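Local coordinates for particle-associated glycoside hydrolase (Acinetobacter phage Fri1, PDB 6C72), which probably degrades the capsular polysaccharide of Acinetobacter baumannii as a trimeric phage tailspike, opening the way for the virus to enter its host, at residues N256-N261 with D279-N284. Residues are numbered along the deposited sequence; the frame is centred on the assembly and turned at random.
Sequences NHYFEN and DVTFKN. With ZN (zinc ion), chain M.
Phe259 and Phe282 sit side by side on neighbouring rungs of a right-handed parallel beta-helix, the usual body of a phage tailspike, and point into its interior. Their rings are nearly parallel, planes 12° apart, but strongly offset, with centroids 4.8 Å apart: CD1 of Phe259 lies over one face of the Phe282 ring, 3.5 Å from CE2. CG1 of Val280 reaches the edge of the Phe259 ring at CE1, 3.9 Å away, while Leu244 of strand 244-247 touches both phenylalanines across the core. The backbones run in register, with Phe259 N bonding to Thr281 O and Phe259 O accepting from Lys283 N.

On the opposite face Tyr258, Thr281 and Lys283 are partly open to solvent, while Glu260 is buried, with a neighbouring subunit against it. CG of Tyr258 is anti to the backbone N (chi1 -175°), beside the carbonyl carbon. Its CD1 lies 3.9 Å from Thr281 CB, and Tyr258 OH lies 3.4 Å from CE of Lys283. That hydroxyl also donates to Glu260 OE1, from above the carboxylate plane. Lys283 packs through its methylenes; NZ stays 5.8 Å from Glu260 OE2, an attraction probably felt only at a distance. Glu260 OE2 accepts a bond from Asn256 of a neighbouring subunit and binds zinc. Beyond the strand ends, Asn284 ND2 donates to Asn261 OD1 at 2.7 Å, the two amide planes 88° apart.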
ATOM      1  N   ASN A 256       9.642  -1.945  13.752  1.00 27.54           N
ATOM      2  CA  ASN A 256       8.363  -1.284  13.994  1.00 27.67           C
ATOM      3  C   ASN A 256       8.565   0.158  14.459  1.00 26.88           C
ATOM      4  O   ASN A 256       7.929   0.624  15.406  1.00 27.05           O
ATOM      5  CB  ASN A 256       7.526  -2.091  14.997  1.00 28.60           C
ATOM      6  CG  ASN A 256       6.100  -1.604  15.095  1.00 29.03           C
ATOM      7  OD1 ASN A 256       5.537  -1.119  14.115  1.00 28.93           O
ATOM      8  ND2 ASN A 256       5.508  -1.720  16.279  1.00 29.88           N
ATOM      9  N   HIS A 257       9.483   0.871  13.817  1.00 27.51           N
ATOM     10  CA  HIS A 257       9.760   2.245  14.199  1.00 26.92           C
ATOM     11  C   HIS A 257       8.964   3.199  13.325  1.00 26.85           C
ATOM     12  O   HIS A 257       8.919   3.049  12.102  1.00 25.89           O
ATOM     13  CB  HIS A 257      11.252   2.548  14.101  1.00 24.99           C
ATOM     14  CG  HIS A 257      12.096   1.629  14.923  1.00 25.29           C
ATOM     15  ND1 HIS A 257      11.828   1.369  16.250  1.00 26.58           N
ATOM     16  CD2 HIS A 257      13.220   0.936  14.622  1.00 25.33           C
ATOM     17  CE1 HIS A 257      12.746   0.548  16.730  1.00 26.50           C
ATOM     18  NE2 HIS A 257      13.602   0.272  15.763  1.00 25.75           N
ATOM     19  N   TYR A 258       8.383   4.210  13.949  1.00 26.92           N
ATOM     20  CA  TYR A 258       7.469   5.104  13.268  1.00 27.37           C
ATOM     21  C   TYR A 258       7.844   6.550  13.555  1.00 26.77           C
ATOM     22  O   TYR A 258       8.040   6.925  14.714  1.00 27.28           O
ATOM     23  CB  TYR A 258       6.035   4.819  13.703  1.00 29.90           C
ATOM     24  CG  TYR A 258       5.038   5.629  12.942  1.00 30.26           C
ATOM     25  CD1 TYR A 258       4.660   5.271  11.663  1.00 29.63           C
ATOM     26  CD2 TYR A 258       4.488   6.775  13.497  1.00 31.00           C
ATOM     27  CE1 TYR A 258       3.744   6.025  10.956  1.00 29.86           C
ATOM     28  CE2 TYR A 258       3.578   7.528  12.808  1.00 31.33           C
ATOM     29  CZ  TYR A 258       3.217   7.155  11.532  1.00 30.75           C
ATOM     30  OH  TYR A 258       2.311   7.918  10.839  1.00 30.89           O
ATOM     31  N   PHE A 259       7.934   7.351  12.500  1.00 28.21           N
ATOM     32  CA  PHE A 259       8.274   8.765  12.593  1.00 27.96           C
ATOM     33  C   PHE A 259       7.286   9.567  11.760  1.00 28.59           C
ATOM     34  O   PHE A 259       7.044   9.240  10.593  1.00 28.07           O
ATOM     35  CB  PHE A 259       9.706   9.030  12.108  1.00 26.08           C
ATOM     36  CG  PHE A 259      10.738   8.183  12.798  1.00 25.01           C
ATOM     37  CD1 PHE A 259      11.022   6.895  12.339  1.00 24.53           C
ATOM     38  CD2 PHE A 259      11.416   8.667  13.906  1.00 24.75           C
ATOM     39  CE1 PHE A 259      11.969   6.101  12.971  1.00 24.07           C
ATOM     40  CE2 PHE A 259      12.374   7.881  14.552  1.00 24.16           C
ATOM     41  CZ  PHE A 259      12.652   6.581  14.079  1.00 23.92           C
ATOM     42  N   GLU A 260       6.712  10.605  12.363  1.00 28.17           N
ATOM     43  CA  GLU A 260       5.782  11.470  11.653  1.00 28.60           C
ATOM     44  C   GLU A 260       6.034  12.920  12.029  1.00 28.46           C
ATOM     45  O   GLU A 260       6.293  13.221  13.192  1.00 28.67           O
ATOM     46  CB  GLU A 260       4.329  11.113  11.952  1.00 30.19           C
ATOM     47  CG  GLU A 260       3.357  11.840  11.050  1.00 30.52           C
ATOM     48  CD  GLU A 260       1.932  11.430  11.307  1.00 31.91           C
ATOM     49  OE1 GLU A 260       1.737  10.386  11.975  1.00 32.84           O
ATOM     50  OE2 GLU A 260       1.014  12.149  10.856  1.00 31.85           O
ATOM     51  N   ASN A 261       5.959  13.813  11.047  1.00 29.85           N
ATOM     52  CA  ASN A 261       6.088  15.249  11.297  1.00 29.66           C
ATOM     53  C   ASN A 261       7.430  15.581  11.940  1.00 28.86           C
ATOM     54  O   ASN A 261       7.512  16.422  12.831  1.00 28.76           O
ATOM     55  CB  ASN A 261       4.935  15.766  12.159  1.00 30.56           C
ATOM     56  CG  ASN A 261       3.585  15.584  11.488  1.00 31.26           C
ATOM     57  OD1 ASN A 261       3.377  16.038  10.366  1.00 30.83           O
ATOM     58  ND2 ASN A 261       2.669  14.899  12.168  1.00 32.27           N
ATOM     59  N   ASP A 279      11.264  -2.708   9.049  1.00 27.69           N
ATOM     60  CA  ASP A 279       9.896  -2.208   9.196  1.00 27.76           C
ATOM     61  C   ASP A 279       9.883  -0.831   9.871  1.00 26.86           C
ATOM     62  O   ASP A 279       9.416  -0.647  10.992  1.00 26.84           O
ATOM     63  CB  ASP A 279       9.024  -3.226   9.932  1.00 28.66           C
ATOM     64  CG  ASP A 279       8.604  -4.384   9.028  1.00 29.78           C
ATOM     65  OD1 ASP A 279       9.339  -5.399   8.911  1.00 30.28           O
ATOM     66  OD2 ASP A 279       7.529  -4.260   8.409  1.00 30.29           O
ATOM     67  N   VAL A 280      10.391   0.144   9.123  1.00 27.71           N
ATOM     68  CA  VAL A 280      10.469   1.528   9.558  1.00 27.50           C
ATOM     69  C   VAL A 280       9.651   2.396   8.614  1.00 27.53           C
ATOM     70  O   VAL A 280       9.715   2.231   7.390  1.00 26.97           O
ATOM     71  CB  VAL A 280      11.934   2.005   9.598  1.00 26.30           C
ATOM     72  CG1 VAL A 280      12.025   3.449  10.133  1.00 26.12           C
ATOM     73  CG2 VAL A 280      12.773   1.032  10.403  1.00 26.41           C
ATOM     74  N   THR A 281       8.881   3.324   9.174  1.00 25.81           N
ATOM     75  CA  THR A 281       8.061   4.206   8.359  1.00 26.09           C
ATOM     76  C   THR A 281       8.320   5.661   8.729  1.00 26.01           C
ATOM     77  O   THR A 281       8.275   6.029   9.907  1.00 26.72           O
ATOM     78  CB  THR A 281       6.573   3.874   8.506  1.00 27.74           C
ATOM     79  OG1 THR A 281       6.335   2.554   8.009  1.00 27.78           O
ATOM     80  CG2 THR A 281       5.725   4.857   7.715  1.00 28.05           C
ATOM     81  N   PHE A 282       8.572   6.474   7.714  1.00 26.92           N
ATOM     82  CA  PHE A 282       8.612   7.922   7.835  1.00 27.20           C
ATOM     83  C   PHE A 282       7.426   8.485   7.064  1.00 28.01           C
ATOM     84  O   PHE A 282       7.243   8.159   5.890  1.00 27.68           O
ATOM     85  CB  PHE A 282       9.920   8.489   7.280  1.00 26.28           C
ATOM     86  CG  PHE A 282      11.151   8.026   8.015  1.00 25.45           C
ATOM     87  CD1 PHE A 282      11.798   6.848   7.646  1.00 24.76           C
ATOM     88  CD2 PHE A 282      11.677   8.776   9.060  1.00 25.47           C
ATOM     89  CE1 PHE A 282      12.950   6.419   8.313  1.00 24.16           C
ATOM     90  CE2 PHE A 282      12.821   8.354   9.725  1.00 24.65           C
ATOM     91  CZ  PHE A 282      13.458   7.172   9.354  1.00 24.06           C
ATOM     92  N   LYS A 283       6.613   9.299   7.730  1.00 34.26           N
ATOM     93  CA  LYS A 283       5.469   9.958   7.113  1.00 35.01           C
ATOM     94  C   LYS A 283       5.546  11.453   7.381  1.00 35.34           C
ATOM     95  O   LYS A 283       5.643  11.869   8.537  1.00 35.86           O
ATOM     96  CB  LYS A 283       4.154   9.398   7.648  1.00 36.32           C
ATOM     97  CG  LYS A 283       2.929   9.940   6.929  1.00 36.91           C
ATOM     98  CD  LYS A 283       1.707   9.821   7.821  1.00 38.41           C
ATOM     99  CE  LYS A 283       1.079   8.441   7.722  1.00 38.85           C
ATOM    100  NZ  LYS A 283       0.129   8.369   6.550  1.00 38.63           N
ATOM    101  N   ASN A 284       5.504  12.254   6.312  1.00 27.97           N
ATOM    102  CA  ASN A 284       5.545  13.718   6.413  1.00 28.25           C
ATOM    103  C   ASN A 284       6.748  14.175   7.234  1.00 27.92           C
ATOM    104  O   ASN A 284       6.638  15.024   8.126  1.00 28.29           O
ATOM    105  CB  ASN A 284       4.237  14.280   6.980  1.00 29.30           C
ATOM    106  CG  ASN A 284       4.099  15.791   6.758  1.00 29.23           C
ATOM    107  OD1 ASN A 284       4.542  16.332   5.736  1.00 28.74           O
ATOM    108  ND2 ASN A 284       3.483  16.481   7.726  1.00 29.57           N
TER
HETATM  109 ZN    ZN M 810      -1.052  10.976  10.683  0.58 56.69          ZN
HETATM  110  O   HOH W   1      -1.738  11.870   8.839  1.00 31.53           O